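Local coordinates for protein similar to yteR (Bacilus subtilis) (Clostridium acetobutylicum, PDB 4WU0) that belongs to glycoside hydrolase family 105 and probably hydrolyses unsaturated rhamnogalacturonan fragments released during pectin breakdown, at residues 232-235 against 236-240; 268-271 against 272-276; 130-133 against 134-138; 10-14 against 15-19. All coordinates share one frame; numbering follows the deposited sequence.

Interaction 1 of 4, residues 232-235 against 236-240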
ATOM      1  N   ASN A 232     -12.877  -5.429 -10.985  1.00 16.69           N
ATOM      2  CA  ASN A 232     -12.161  -6.373 -11.842  1.00 17.87           C
ATOM      3  C   ASN A 232     -10.956  -6.993 -11.144  1.00 15.10           C
ATOM      4  O   ASN A 232     -10.673  -8.189 -11.326  1.00 16.03           O
ATOM      5  CB  ASN A 232     -11.725  -5.689 -13.147  1.00 19.00           C
ATOM      6  CG  ASN A 232     -12.884  -5.351 -14.046  1.00 25.46           C
ATOM      7  OD1 ASN A 232     -13.976  -5.896 -13.913  1.00 26.12           O
ATOM      8  ND2 ASN A 232     -12.648  -4.451 -14.980  1.00 30.12           N
ATOM      9  N   CYS A 233     -10.248  -6.187 -10.358  1.00 14.11           N
ATOM     10  CA  CYS A 233      -9.092  -6.683  -9.618  1.00 14.62           C
ATOM     11  C   CYS A 233      -9.537  -7.697  -8.570  1.00 14.90           C
ATOM     12  O   CYS A 233      -8.877  -8.707  -8.366  1.00 14.50           O
ATOM     13  CB  CYS A 233      -8.340  -5.541  -8.929  1.00 16.10           C
ATOM     14  SG  CYS A 233      -7.351  -4.498 -10.066  1.00 18.14           S
ATOM     15  N   VAL A 234     -10.651  -7.415  -7.900  1.00 14.56           N
ATOM     16  CA  VAL A 234     -11.159  -8.299  -6.870  1.00 15.33           C
ATOM     17  C   VAL A 234     -11.599  -9.608  -7.491  1.00 14.06           C
ATOM     18  O   VAL A 234     -11.289 -10.680  -6.957  1.00 15.51           O
ATOM     19  CB  VAL A 234     -12.310  -7.621  -6.080  1.00 17.95           C
ATOM     20  CG1 VAL A 234     -13.125  -8.651  -5.264  1.00 18.23           C
ATOM     21  CG2 VAL A 234     -11.742  -6.529  -5.195  1.00 15.09           C
ATOM     22  N   THR A 235     -12.330  -9.551  -8.607  1.00 14.79           N
ATOM     23  CA  THR A 235     -12.682 -10.767  -9.337  1.00 15.68           C
ATOM     24  C   THR A 235     -11.445 -11.610  -9.647  1.00 15.49           C
ATOM     25  O   THR A 235     -11.421 -12.838  -9.445  1.00 18.42           O
ATOM     26  CB  THR A 235     -13.441 -10.427 -10.628  1.00 18.55           C
ATOM     27  OG1 THR A 235     -14.664  -9.777 -10.270  1.00 18.33           O
ATOM     28  CG2 THR A 235     -13.725 -11.659 -11.463  1.00 20.73           C
ATOM     29  N   ALA A 236     -10.405 -10.948 -10.127  1.00 15.74           N
ATOM     30  CA  ALA A 236      -9.189 -11.653 -10.519  1.00 14.98           C
ATOM     31  C   ALA A 236      -8.482 -12.246  -9.299  1.00 15.98           C
ATOM     32  O   ALA A 236      -7.958 -13.359  -9.350  1.00 16.09           O
ATOM     33  CB  ALA A 236      -8.260 -10.716 -11.267  1.00 15.05           C
ATOM     34  N   LEU A 237      -8.450 -11.507  -8.204  1.00 13.63           N
ATOM     35  CA  LEU A 237      -7.821 -12.019  -6.995  1.00 13.17           C
ATOM     36  C   LEU A 237      -8.611 -13.172  -6.380  1.00 15.65           C
ATOM     37  O   LEU A 237      -8.023 -14.115  -5.853  1.00 15.01           O
ATOM     38  CB  LEU A 237      -7.597 -10.910  -5.970  1.00 13.13           C
ATOM     39  CG  LEU A 237      -6.547  -9.897  -6.384  1.00 13.66           C
ATOM     40  CD1 LEU A 237      -6.696  -8.607  -5.573  1.00 14.81           C
ATOM     41  CD2 LEU A 237      -5.153 -10.494  -6.210  1.00 14.42           C
ATOM     42  N   LEU A 238      -9.940 -13.121  -6.429  1.00 15.75           N
ATOM     43  CA  LEU A 238     -10.706 -14.209  -5.851  1.00 16.18           C
ATOM     44  C   LEU A 238     -10.486 -15.523  -6.609  1.00 19.18           C
ATOM     45  O   LEU A 238     -10.554 -16.609  -6.019  1.00 19.02           O
ATOM     46  CB  LEU A 238     -12.200 -13.847  -5.761  1.00 17.54           C
ATOM     47  CG  LEU A 238     -12.494 -12.798  -4.673  1.00 19.65           C
ATOM     48  CD1 LEU A 238     -13.924 -12.315  -4.713  1.00 23.15           C
ATOM     49  CD2 LEU A 238     -12.195 -13.358  -3.298  1.00 21.04           C
ATOM     50  N   LYS A 239     -10.207 -15.436  -7.908  1.00 15.96           N
ATOM     51  CA  LYS A 239      -9.892 -16.634  -8.686  1.00 16.54           C
ATOM     52  C   LYS A 239      -8.626 -17.351  -8.223  1.00 17.61           C
ATOM     53  O   LYS A 239      -8.499 -18.557  -8.422  1.00 19.71           O
ATOM     54  CB  LYS A 239      -9.756 -16.309 -10.176  1.00 17.04           C
ATOM     55  CG  LYS A 239     -11.080 -15.967 -10.880  1.00 21.04           C
ATOM     56  CD  LYS A 239     -10.815 -15.557 -12.336  1.00 25.83           C
ATOM     57  CE  LYS A 239     -12.093 -15.156 -13.023  1.00 31.12           C
ATOM     58  NZ  LYS A 239     -11.836 -14.483 -14.325  1.00 30.86           N
ATOM     59  N   VAL A 240      -7.690 -16.619  -7.630  1.00 16.02           N
ATOM     60  CA  VAL A 240      -6.434 -17.208  -7.190  1.00 14.95           C
ATOM     61  C   VAL A 240      -6.290 -17.290  -5.676  1.00 15.06           C
ATOM     62  O   VAL A 240      -5.234 -17.682  -5.179  1.00 16.69           O
ATOM     63  CB  VAL A 240      -5.196 -16.514  -7.827  1.00 16.33           C
ATOM     64  CG1 VAL A 240      -5.190 -16.761  -9.345  1.00 19.47           C
ATOM     65  CG2 VAL A 240      -5.124 -15.023  -7.473  1.00 16.84           C
TER

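Interaction 2 of 4, residues 268-271 against 272-276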
ATOM      1  N   SER A 268      -3.106  -9.292   3.628  1.00 10.67           N
ATOM      2  CA  SER A 268      -3.756  -8.309   4.495  1.00 10.06           C
ATOM      3  C   SER A 268      -4.283  -7.119   3.701  1.00 12.27           C
ATOM      4  O   SER A 268      -5.363  -6.585   3.983  1.00 12.13           O
ATOM      5  CB  SER A 268      -2.790  -7.827   5.582  1.00 13.07           C
ATOM      6  OG  SER A 268      -2.495  -8.851   6.530  1.00 12.62           O
ATOM      7  N   MET A 269      -3.488  -6.684   2.732  1.00 11.60           N
ATOM      8  CA  MET A 269      -3.858  -5.551   1.881  1.00 11.58           C
ATOM      9  C   MET A 269      -5.110  -5.887   1.087  1.00 13.45           C
ATOM     10  O   MET A 269      -6.015  -5.049   0.947  1.00 12.96           O
ATOM     11  CB  MET A 269      -2.738  -5.232   0.915  1.00 10.81           C
ATOM     12  CG  MET A 269      -1.542  -4.630   1.546  1.00 10.44           C
ATOM     13  SD  MET A 269      -0.287  -4.247   0.319  1.00 13.08           S
ATOM     14  CE  MET A 269       1.012  -3.723   1.416  1.00 13.57           C
ATOM     15  N   ILE A 270      -5.164  -7.115   0.588  1.00 12.36           N
ATOM     16  CA  ILE A 270      -6.309  -7.559  -0.216  1.00 13.58           C
ATOM     17  C   ILE A 270      -7.551  -7.619   0.664  1.00 13.01           C
ATOM     18  O   ILE A 270      -8.632  -7.199   0.260  1.00 12.85           O
ATOM     19  CB  ILE A 270      -6.022  -8.920  -0.873  1.00 13.23           C
ATOM     20  CG1 ILE A 270      -4.901  -8.745  -1.893  1.00 12.91           C
ATOM     21  CG2 ILE A 270      -7.270  -9.515  -1.520  1.00 14.61           C
ATOM     22  CD1 ILE A 270      -4.245 -10.019  -2.362  1.00 13.02           C
ATOM     23  N   VAL A 271      -7.416  -8.166   1.870  1.00 13.44           N
ATOM     24  CA  VAL A 271      -8.560  -8.250   2.782  1.00 13.57           C
ATOM     25  C   VAL A 271      -9.067  -6.863   3.166  1.00 12.89           C
ATOM     26  O   VAL A 271     -10.270  -6.623   3.229  1.00 13.20           O
ATOM     27  CB  VAL A 271      -8.181  -9.064   4.039  1.00 13.02           C
ATOM     28  CG1 VAL A 271      -9.285  -8.976   5.114  1.00 13.29           C
ATOM     29  CG2 VAL A 271      -7.962 -10.520   3.624  1.00 15.99           C
ATOM     30  N   TYR A 272      -8.157  -5.940   3.418  1.00 12.75           N
ATOM     31  CA  TYR A 272      -8.522  -4.555   3.703  1.00 11.57           C
ATOM     32  C   TYR A 272      -9.338  -3.966   2.564  1.00 12.26           C
ATOM     33  O   TYR A 272     -10.371  -3.352   2.795  1.00 13.13           O
ATOM     34  CB  TYR A 272      -7.256  -3.737   3.907  1.00 13.19           C
ATOM     35  CG  TYR A 272      -7.461  -2.236   3.886  1.00 12.58           C
ATOM     36  CD1 TYR A 272      -7.976  -1.570   4.984  1.00 14.32           C
ATOM     37  CD2 TYR A 272      -7.154  -1.496   2.761  1.00 16.05           C
ATOM     38  CE1 TYR A 272      -8.146  -0.192   4.972  1.00 15.61           C
ATOM     39  CE2 TYR A 272      -7.312  -0.126   2.740  1.00 14.95           C
ATOM     40  CZ  TYR A 272      -7.795   0.520   3.843  1.00 15.05           C
ATOM     41  OH  TYR A 272      -7.922   1.884   3.806  1.00 16.09           O
ATOM     42  N   ALA A 273      -8.846  -4.112   1.342  1.00 13.60           N
ATOM     43  CA  ALA A 273      -9.558  -3.574   0.184  1.00 12.19           C
ATOM     44  C   ALA A 273     -10.938  -4.213  -0.014  1.00 15.93           C
ATOM     45  O   ALA A 273     -11.892  -3.525  -0.398  1.00 17.68           O
ATOM     46  CB  ALA A 273      -8.705  -3.711  -1.068  1.00 15.41           C
ATOM     47  N   LEU A 274     -11.045  -5.519   0.223  1.00 15.50           N
ATOM     48  CA  LEU A 274     -12.344  -6.191   0.135  1.00 13.79           C
ATOM     49  C   LEU A 274     -13.305  -5.595   1.136  1.00 14.23           C
ATOM     50  O   LEU A 274     -14.457  -5.265   0.808  1.00 15.58           O
ATOM     51  CB  LEU A 274     -12.230  -7.696   0.400  1.00 15.30           C
ATOM     52  CG  LEU A 274     -11.487  -8.578  -0.592  1.00 20.08           C
ATOM     53  CD1 LEU A 274     -11.365 -10.005  -0.043  1.00 21.66           C
ATOM     54  CD2 LEU A 274     -12.201  -8.603  -1.929  1.00 28.07           C
ATOM     55  N   LEU A 275     -12.853  -5.486   2.379  1.00 15.87           N
ATOM     56  CA  LEU A 275     -13.703  -5.015   3.459  1.00 16.41           C
ATOM     57  C   LEU A 275     -14.104  -3.560   3.254  1.00 13.15           C
ATOM     58  O   LEU A 275     -15.271  -3.197   3.373  1.00 15.34           O
ATOM     59  CB  LEU A 275     -13.020  -5.182   4.816  1.00 15.03           C
ATOM     60  CG  LEU A 275     -12.963  -6.637   5.327  1.00 15.35           C
ATOM     61  CD1 LEU A 275     -11.922  -6.743   6.434  1.00 17.56           C
ATOM     62  CD2 LEU A 275     -14.318  -7.143   5.793  1.00 18.56           C
ATOM     63  N   LYS A 276     -13.126  -2.710   2.954  1.00 14.32           N
ATOM     64  CA  LYS A 276     -13.418  -1.294   2.743  1.00 15.21           C
ATOM     65  C   LYS A 276     -14.274  -1.078   1.501  1.00 15.09           C
ATOM     66  O   LYS A 276     -15.180  -0.243   1.493  1.00 14.76           O
ATOM     67  CB  LYS A 276     -12.105  -0.511   2.607  1.00 14.18           C
ATOM     68  CG  LYS A 276     -12.309   0.967   2.392  1.00 14.59           C
ATOM     69  CD  LYS A 276     -11.031   1.768   2.657  1.00 14.37           C
ATOM     70  CE  LYS A 276     -11.238   3.250   2.468  1.00 18.32           C
ATOM     71  NZ  LYS A 276     -10.094   4.015   2.995  1.00 19.64           N
TER

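Interaction 3 of 4, residues 130-133 against 134-138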
ATOM      1  N   ASP A 130       3.357  -0.543  -6.801  1.00 13.98           N
ATOM      2  CA  ASP A 130       3.607   0.035  -5.486  1.00 15.10           C
ATOM      3  C   ASP A 130       3.410   1.549  -5.498  1.00 13.13           C
ATOM      4  O   ASP A 130       2.874   2.109  -4.548  1.00 14.53           O
ATOM      5  CB  ASP A 130       5.054  -0.221  -4.974  1.00 17.10           C
ATOM      6  CG  ASP A 130       5.542  -1.646  -5.141  1.00 20.87           C
ATOM      7  OD1 ASP A 130       5.307  -2.258  -6.181  1.00 18.80           O
ATOM      8  OD2 ASP A 130       6.213  -2.152  -4.208  1.00 22.77           O
ATOM      9  N   GLY A 131       3.891   2.221  -6.550  1.00 12.83           N
ATOM     10  CA  GLY A 131       3.883   3.668  -6.620  1.00 13.78           C
ATOM     11  C   GLY A 131       2.522   4.321  -6.638  1.00 15.48           C
ATOM     12  O   GLY A 131       2.377   5.473  -6.245  1.00 16.39           O
ATOM     13  N   LEU A 132       1.516   3.608  -7.143  1.00 13.66           N
ATOM     14  CA  LEU A 132       0.171   4.143  -7.153  1.00 13.10           C
ATOM     15  C   LEU A 132      -0.336   4.381  -5.748  1.00 14.33           C
ATOM     16  O   LEU A 132      -1.119   5.292  -5.522  1.00 14.97           O
ATOM     17  CB  LEU A 132      -0.781   3.214  -7.913  1.00 12.90           C
ATOM     18  CG  LEU A 132      -0.781   3.404  -9.431  1.00 12.64           C
ATOM     19  CD1 LEU A 132      -1.368   4.755  -9.799  1.00 16.07           C
ATOM     20  CD2 LEU A 132       0.613   3.229 -10.026  1.00 14.29           C
ATOM     21  N   TYR A 133       0.110   3.566  -4.798  1.00 12.19           N
ATOM     22  CA  TYR A 133      -0.284   3.736  -3.404  1.00 12.49           C
ATOM     23  C   TYR A 133       0.528   4.852  -2.764  1.00 13.62           C
ATOM     24  O   TYR A 133      -0.021   5.666  -2.021  1.00 14.29           O
ATOM     25  CB  TYR A 133      -0.051   2.450  -2.609  1.00 14.53           C
ATOM     26  CG  TYR A 133      -0.530   2.543  -1.183  1.00 12.04           C
ATOM     27  CD1 TYR A 133      -1.878   2.519  -0.889  1.00 14.00           C
ATOM     28  CD2 TYR A 133       0.361   2.678  -0.134  1.00 11.95           C
ATOM     29  CE1 TYR A 133      -2.304   2.600   0.401  1.00 12.01           C
ATOM     30  CE2 TYR A 133      -0.063   2.758   1.165  1.00 14.02           C
ATOM     31  CZ  TYR A 133      -1.394   2.709   1.436  1.00 12.91           C
ATOM     32  OH  TYR A 133      -1.832   2.767   2.750  1.00 13.54           O
ATOM     33  N   MET A 134       1.832   4.900  -3.054  1.00 12.72           N
ATOM     34  CA  MET A 134       2.709   5.874  -2.391  1.00 12.18           C
ATOM     35  C   MET A 134       2.476   7.301  -2.864  1.00 12.40           C
ATOM     36  O   MET A 134       2.616   8.262  -2.094  1.00 15.35           O
ATOM     37  CB  MET A 134       4.182   5.548  -2.633  1.00 12.64           C
ATOM     38  CG  MET A 134       4.552   4.085  -2.470  1.00 15.37           C
ATOM     39  SD  MET A 134       4.155   3.443  -0.858  1.00 15.93           S
ATOM     40  CE  MET A 134       4.501   1.694  -1.155  1.00 16.72           C
ATOM     41  N   GLY A 135       2.211   7.431  -4.157  1.00 13.10           N
ATOM     42  CA  GLY A 135       2.252   8.715  -4.844  1.00 14.79           C
ATOM     43  C   GLY A 135       0.876   9.236  -5.175  1.00 13.63           C
ATOM     44  O   GLY A 135       0.402  10.133  -4.521  1.00 15.38           O
ATOM     45  N   ALA A 136       0.248   8.648  -6.186  1.00 14.07           N
ATOM     46  CA  ALA A 136      -1.079   9.076  -6.604  1.00 16.82           C
ATOM     47  C   ALA A 136      -2.072   9.121  -5.452  1.00 14.66           C
ATOM     48  O   ALA A 136      -2.856  10.065  -5.350  1.00 13.54           O
ATOM     49  CB  ALA A 136      -1.593   8.172  -7.696  1.00 13.57           C
ATOM     50  N   THR A 137      -2.042   8.116  -4.574  1.00 13.03           N
ATOM     51  CA  THR A 137      -2.969   8.073  -3.446  1.00 12.85           C
ATOM     52  C   THR A 137      -2.686   9.166  -2.403  1.00 11.99           C
ATOM     53  O   THR A 137      -3.616   9.751  -1.841  1.00 13.23           O
ATOM     54  CB  THR A 137      -3.014   6.658  -2.789  1.00 12.22           C
ATOM     55  OG1 THR A 137      -3.368   5.700  -3.791  1.00 12.55           O
ATOM     56  CG2 THR A 137      -4.009   6.563  -1.659  1.00 12.98           C
ATOM     57  N   PHE A 138      -1.422   9.419  -2.109  1.00 11.97           N
ATOM     58  CA  PHE A 138      -1.088  10.527  -1.235  1.00 12.90           C
ATOM     59  C   PHE A 138      -1.562  11.835  -1.864  1.00 12.89           C
ATOM     60  O   PHE A 138      -2.147  12.692  -1.188  1.00 12.83           O
ATOM     61  CB  PHE A 138       0.411  10.632  -0.997  1.00 14.60           C
ATOM     62  CG  PHE A 138       0.845  12.012  -0.565  1.00 12.75           C
ATOM     63  CD1 PHE A 138       0.496  12.497   0.680  1.00 13.02           C
ATOM     64  CD2 PHE A 138       1.551  12.848  -1.418  1.00 15.47           C
ATOM     65  CE1 PHE A 138       0.877  13.797   1.081  1.00 14.42           C
ATOM     66  CE2 PHE A 138       1.934  14.126  -1.018  1.00 15.74           C
ATOM     67  CZ  PHE A 138       1.597  14.590   0.237  1.00 14.96           C
TER
HETATM   68  O   HOH W   1       1.892   7.396  -8.018  1.00 26.09           O

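Interaction 4 of 4, residues 10-14 against 15-19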
ATOM      1  N   ASP A  10      -0.872  -2.471  20.360  1.00 15.55           N
ATOM      2  CA  ASP A  10      -0.203  -2.599  21.646  1.00 15.50           C
ATOM      3  C   ASP A  10       1.057  -3.464  21.505  1.00 17.90           C
ATOM      4  O   ASP A  10       2.062  -3.209  22.158  1.00 16.80           O
ATOM      5  CB  ASP A  10      -1.147  -3.193  22.698  1.00 16.84           C
ATOM      6  CG  ASP A  10      -2.196  -2.204  23.154  1.00 20.60           C
ATOM      7  OD1 ASP A  10      -1.971  -0.985  22.941  1.00 19.90           O
ATOM      8  OD2 ASP A  10      -3.242  -2.640  23.717  1.00 20.05           O
ATOM      9  N   SER A  11       1.004  -4.471  20.643  1.00 15.53           N
ATOM     10  CA  SER A  11       2.170  -5.320  20.402  1.00 15.62           C
ATOM     11  C   SER A  11       3.305  -4.555  19.731  1.00 17.22           C
ATOM     12  O   SER A  11       4.471  -4.696  20.098  1.00 17.20           O
ATOM     13  CB  SER A  11       1.792  -6.531  19.539  1.00 16.93           C
ATOM     14  OG  SER A  11       0.834  -7.333  20.187  1.00 17.85           O
ATOM     15  N   ILE A  12       2.962  -3.750  18.734  1.00 14.31           N
ATOM     16  CA  ILE A  12       3.957  -2.966  18.006  1.00 16.32           C
ATOM     17  C   ILE A  12       4.673  -2.013  18.959  1.00 17.79           C
ATOM     18  O   ILE A  12       5.899  -1.876  18.926  1.00 16.64           O
ATOM     19  CB  ILE A  12       3.289  -2.192  16.865  1.00 14.12           C
ATOM     20  CG1 ILE A  12       2.776  -3.157  15.783  1.00 14.42           C
ATOM     21  CG2 ILE A  12       4.244  -1.160  16.246  1.00 15.48           C
ATOM     22  CD1 ILE A  12       1.784  -2.513  14.849  1.00 15.52           C
ATOM     23  N   ILE A  13       3.901  -1.355  19.810  1.00 15.75           N
ATOM     24  CA  ILE A  13       4.444  -0.376  20.743  1.00 18.36           C
ATOM     25  C   ILE A  13       5.328  -1.066  21.775  1.00 19.48           C
ATOM     26  O   ILE A  13       6.479  -0.656  21.997  1.00 19.60           O
ATOM     27  CB  ILE A  13       3.306   0.465  21.385  1.00 16.30           C
ATOM     28  CG1 ILE A  13       2.614   1.277  20.281  1.00 20.73           C
ATOM     29  CG2 ILE A  13       3.838   1.363  22.474  1.00 22.97           C
ATOM     30  CD1 ILE A  13       1.332   1.967  20.705  1.00 19.93           C
ATOM     31  N   ALA A  14       4.824  -2.145  22.373  1.00 18.02           N
ATOM     32  CA  ALA A  14       5.566  -2.852  23.421  1.00 17.02           C
ATOM     33  C   ALA A  14       6.829  -3.545  22.901  1.00 21.32           C
ATOM     34  O   ALA A  14       7.816  -3.650  23.625  1.00 19.78           O
ATOM     35  CB  ALA A  14       4.650  -3.873  24.130  1.00 20.19           C
ATOM     36  N   LYS A  15       6.790  -4.042  21.665  1.00 17.68           N
ATOM     37  CA  LYS A  15       7.931  -4.745  21.088  1.00 17.70           C
ATOM     38  C   LYS A  15       8.935  -3.746  20.500  1.00 18.54           C
ATOM     39  O   LYS A  15       9.997  -4.129  20.014  1.00 22.56           O
ATOM     40  CB  LYS A  15       7.462  -5.746  20.023  1.00 19.63           C
ATOM     41  CG  LYS A  15       6.678  -6.951  20.592  1.00 20.82           C
ATOM     42  CD  LYS A  15       6.045  -7.799  19.469  1.00 18.28           C
ATOM     43  CE  LYS A  15       5.094  -8.865  19.984  1.00 28.49           C
ATOM     44  NZ  LYS A  15       5.780  -9.963  20.691  1.00 31.34           N
ATOM     45  N   ASN A  16       8.577  -2.468  20.564  1.00 18.58           N
ATOM     46  CA  ASN A  16       9.388  -1.365  20.026  1.00 21.30           C
ATOM     47  C   ASN A  16       9.884  -1.609  18.605  1.00 18.11           C
ATOM     48  O   ASN A  16      11.068  -1.486  18.302  1.00 19.61           O
ATOM     49  CB  ASN A  16      10.558  -1.029  20.961  1.00 30.47           C
ATOM     50  CG  ASN A  16      11.081   0.379  20.747  1.00 38.55           C
ATOM     51  OD1 ASN A  16      10.330   1.288  20.363  1.00 37.99           O
ATOM     52  ND2 ASN A  16      12.380   0.566  20.967  1.00 38.30           N
ATOM     53  N   ILE A  17       8.957  -1.967  17.739  1.00 16.57           N
ATOM     54  CA  ILE A  17       9.263  -2.183  16.333  1.00 14.20           C
ATOM     55  C   ILE A  17       9.856  -0.902  15.758  1.00 13.96           C
ATOM     56  O   ILE A  17       9.356   0.190  16.007  1.00 16.53           O
ATOM     57  CB  ILE A  17       7.978  -2.562  15.578  1.00 15.92           C
ATOM     58  CG1 ILE A  17       7.355  -3.836  16.165  1.00 19.58           C
ATOM     59  CG2 ILE A  17       8.239  -2.744  14.103  1.00 18.18           C
ATOM     60  CD1 ILE A  17       8.250  -5.026  16.191  1.00 19.91           C
ATOM     61  N   THR A  18      10.935  -1.050  15.002  1.00 15.66           N
ATOM     62  CA  THR A  18      11.637   0.091  14.431  1.00 15.44           C
ATOM     63  C   THR A  18      10.791   0.786  13.365  1.00 17.07           C
ATOM     64  O   THR A  18      10.395   0.178  12.364  1.00 15.14           O
ATOM     65  CB  THR A  18      12.964  -0.341  13.796  1.00 17.16           C
ATOM     66  OG1 THR A  18      13.756  -1.072  14.742  1.00 17.12           O
ATOM     67  CG2 THR A  18      13.758   0.859  13.325  1.00 20.15           C
ATOM     68  N   LEU A  19      10.538   2.074  13.581  1.00 15.51           N
ATOM     69  CA  LEU A  19       9.795   2.892  12.643  1.00 12.95           C
ATOM     70  C   LEU A  19      10.507   4.208  12.367  1.00 16.04           C
ATOM     71  O   LEU A  19       9.906   5.131  11.814  1.00 14.66           O
ATOM     72  CB  LEU A  19       8.394   3.190  13.202  1.00 12.99           C
ATOM     73  CG  LEU A  19       7.524   1.979  13.543  1.00 13.79           C
ATOM     74  CD1 LEU A  19       6.281   2.396  14.309  1.00 17.35           C
ATOM     75  CD2 LEU A  19       7.128   1.219  12.261  1.00 12.69           C
TER
HETATM   76  O   HOH W   2       7.450   1.752  21.662  1.00 39.35           O

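Interaction 1 of 4, residues 232-235 against 236-240
Val234 and Leu238, one helical turn apart, run alongside each other in the same direction, with CG1 of Val234 3.8 Å from CD1 of Leu238. The valine torsion (chi1 164°) sets CG1 beside its own carbonyl carbon, the branch that leans toward the following turn. Leu238 CG also sits 3.3 Å from Val234 O, the carbonyl that accepts Leu238 N at 2.8 Å. On the inward side Leu237 repeats this: its N bonds to Cys233 O at 2.8 Å while its CG rests 3.3 Å from the same oxygen. Leu274 and Ile270 of helix 264-279 pack on Val234 and Leu237 respectively, and Cys233 is pressed against helix 199-215. The outer face is looser. There the extended Lys239 chain runs alongside Thr235, CE to CG2 at 4.2 Å, and Lys239 N reaches Thr235 O over a longer 3.3 Å bond. Thr235 OG1 turns back to the carbonyl of Asn231 instead of meeting the later turn. Such i to i+4 pairing on an amphipathic alpha-helix, one face packed and the other in solvent, is consistent with an outer helix of the (alpha/alpha)6 barrel expected for this family.

Interaction 2 of 4, residues 268-271 against 272-276
Val271 meets the next turn of its helix through CG1, which lies 3.7 Å from Leu275 CD1, methyl against methyl. With chi1 at 171°, CG1 of the valine is placed next to its own carbonyl carbon and faces the leucine, while CG2 lies back beside the valine N. Leu275 also leans on the carbonyl one turn earlier, its CG 3.4 Å from Val271 O, the atom that takes the Leu275 N-H at 2.9 Å. Ala294 and Tyr295 of helix 288-302 and Trp248 close over Val271.

Tyr272 leaves the helix in another direction. Its CB rests 3.4 Å from Ser268 O, the acceptor of Tyr272 N, and Met269 O approaches the ring edge-on. From there the ring runs away from the preceding turn, between helices 199-215 and 345-360, and OH is hydrogen-bonded to Asp211. The helix is thus wrapped by neighbours on several sides, as befits an element of the (alpha/alpha)6 barrel that families of this clan adopt. Asp211 also forms a salt bridge with Lys276, so one carboxylate ties down two residues of this helix deep in the protein.

Ile270 and Leu274 form a further i to i+4 pair. Their side chains touch lightly, CG2 to CD1 at 4.4 Å, but Leu274 CG presses within 3.3 Å of Ile270 O. That oxygen also accepts Leu274 N at 2.9 Å, and Trp248 packs against both side chains.

Interaction 3 of 4, residues 130-133 against 134-138
Tyr133 holds CG opposite its own backbone N (chi1 -176°), while Met134 bends at chi2 (chi1 -45°, chi2 -58°), and these turns bring SD to the edge of the ring. The sulfur lies in the ring plane, 3.9 Å from Tyr133 CD2, in a Met-aromatic contact. This happens where helix 129-146 widens into a pi-type turn. The bend in the methionine also lays its CG 3.3 Å from Asp130 O, to which Met134 N makes a weak bond.

Past Gly135 the usual i to i+4 ladder slips by one residue. Gly135 N still bonds to Gly131 O at 2.9 Å, but Leu132 O is reached by Thr137 N at 3.1 Å, one residue later than in a regular alpha-helix. Beside this, Ala136 CB packs at 4.0 Å on Leu132 CD1, next to Phe159 of helix 152-166. Lys81 bonds to Tyr133 O and makes a cation-pi contact with its ring, which also meets Trp204.

A water bridges the widened turn, donating to Gly131 O and accepting from Ala136 N at 2.8 Å, and so satisfies an amide passed over by the displaced ladder. Leu132 O is gripped twice by the same threonine, whose hydroxyl also bonds to Thr212 OG1: Thr137 OG1 donates to Leu132 O at 2.9 Å, from the face of the carbonyl plane opposite to that used by Thr137 N.

Interaction 4 of 4, residues 10-14 against 15-19
Ile12 and Ile17 stand on either side of a helix end and are joined by a backbone bond, Ile17 N to Ile12 O at 3.3 Å, which is nearly straight (167° at the hydrogen) and lies in the carbonyl plane. Inside this loop Asn16 N bonds to Ile13 O at 3.1 Å, although the donor sits well above that carbonyl's plane. The last regular helical bond, Lys15 N to Ser11 O, precedes both. The chain leaves the helix at Asn16, whose positive phi (48°) turns the backbone away.

A water donates to Ile13 O at 2.6 Å and to Asn16 OD1, giving the carbonyl a second partner on this exposed end. On the other flank Lys15 lays its aliphatic chain along the last turn, CG 3.2 Å from Ser11 O and CE 4.1 Å from Ser11 CB. Its final torsion bends, and NZ bonds to Thr306, while Ser11 OG is held by Leu7 O and Ile311 N.

Between the isoleucines the contact is apolar. CG2 of Ile12, next to its own carbonyl carbon, meets Ile17 CB at 4.0 Å, and Leu348 of helix 345-360 packs on both residues. Two bonds back into the last turn, a residue of positive phi and an apolar pair bracketing them are the signature of a Schellman motif, here closing helix 4-14.

How the interactions relate
Interactions 1 and 2 touch directly: Val234 CG1 of helix 223-240 lies 3.5 Å from Leu274 CD2 of helix 264-279, and their centres are 12 Å apart. These two helices follow each other in the chain. Interaction 3 lies deeper, its centre about 8 Å from that of the chain, and comes within about 6 Å of interaction 2 at the nearest atoms without touching it. Helix 199-215 joins the two, since its Asp211 bonds to Tyr272 and packs on Tyr133. Interaction 4 stands apart, its centre 33 Å from that of interaction 1 and on the opposite side of the chain's centre; helix 345-360 packs against both it and interaction 2.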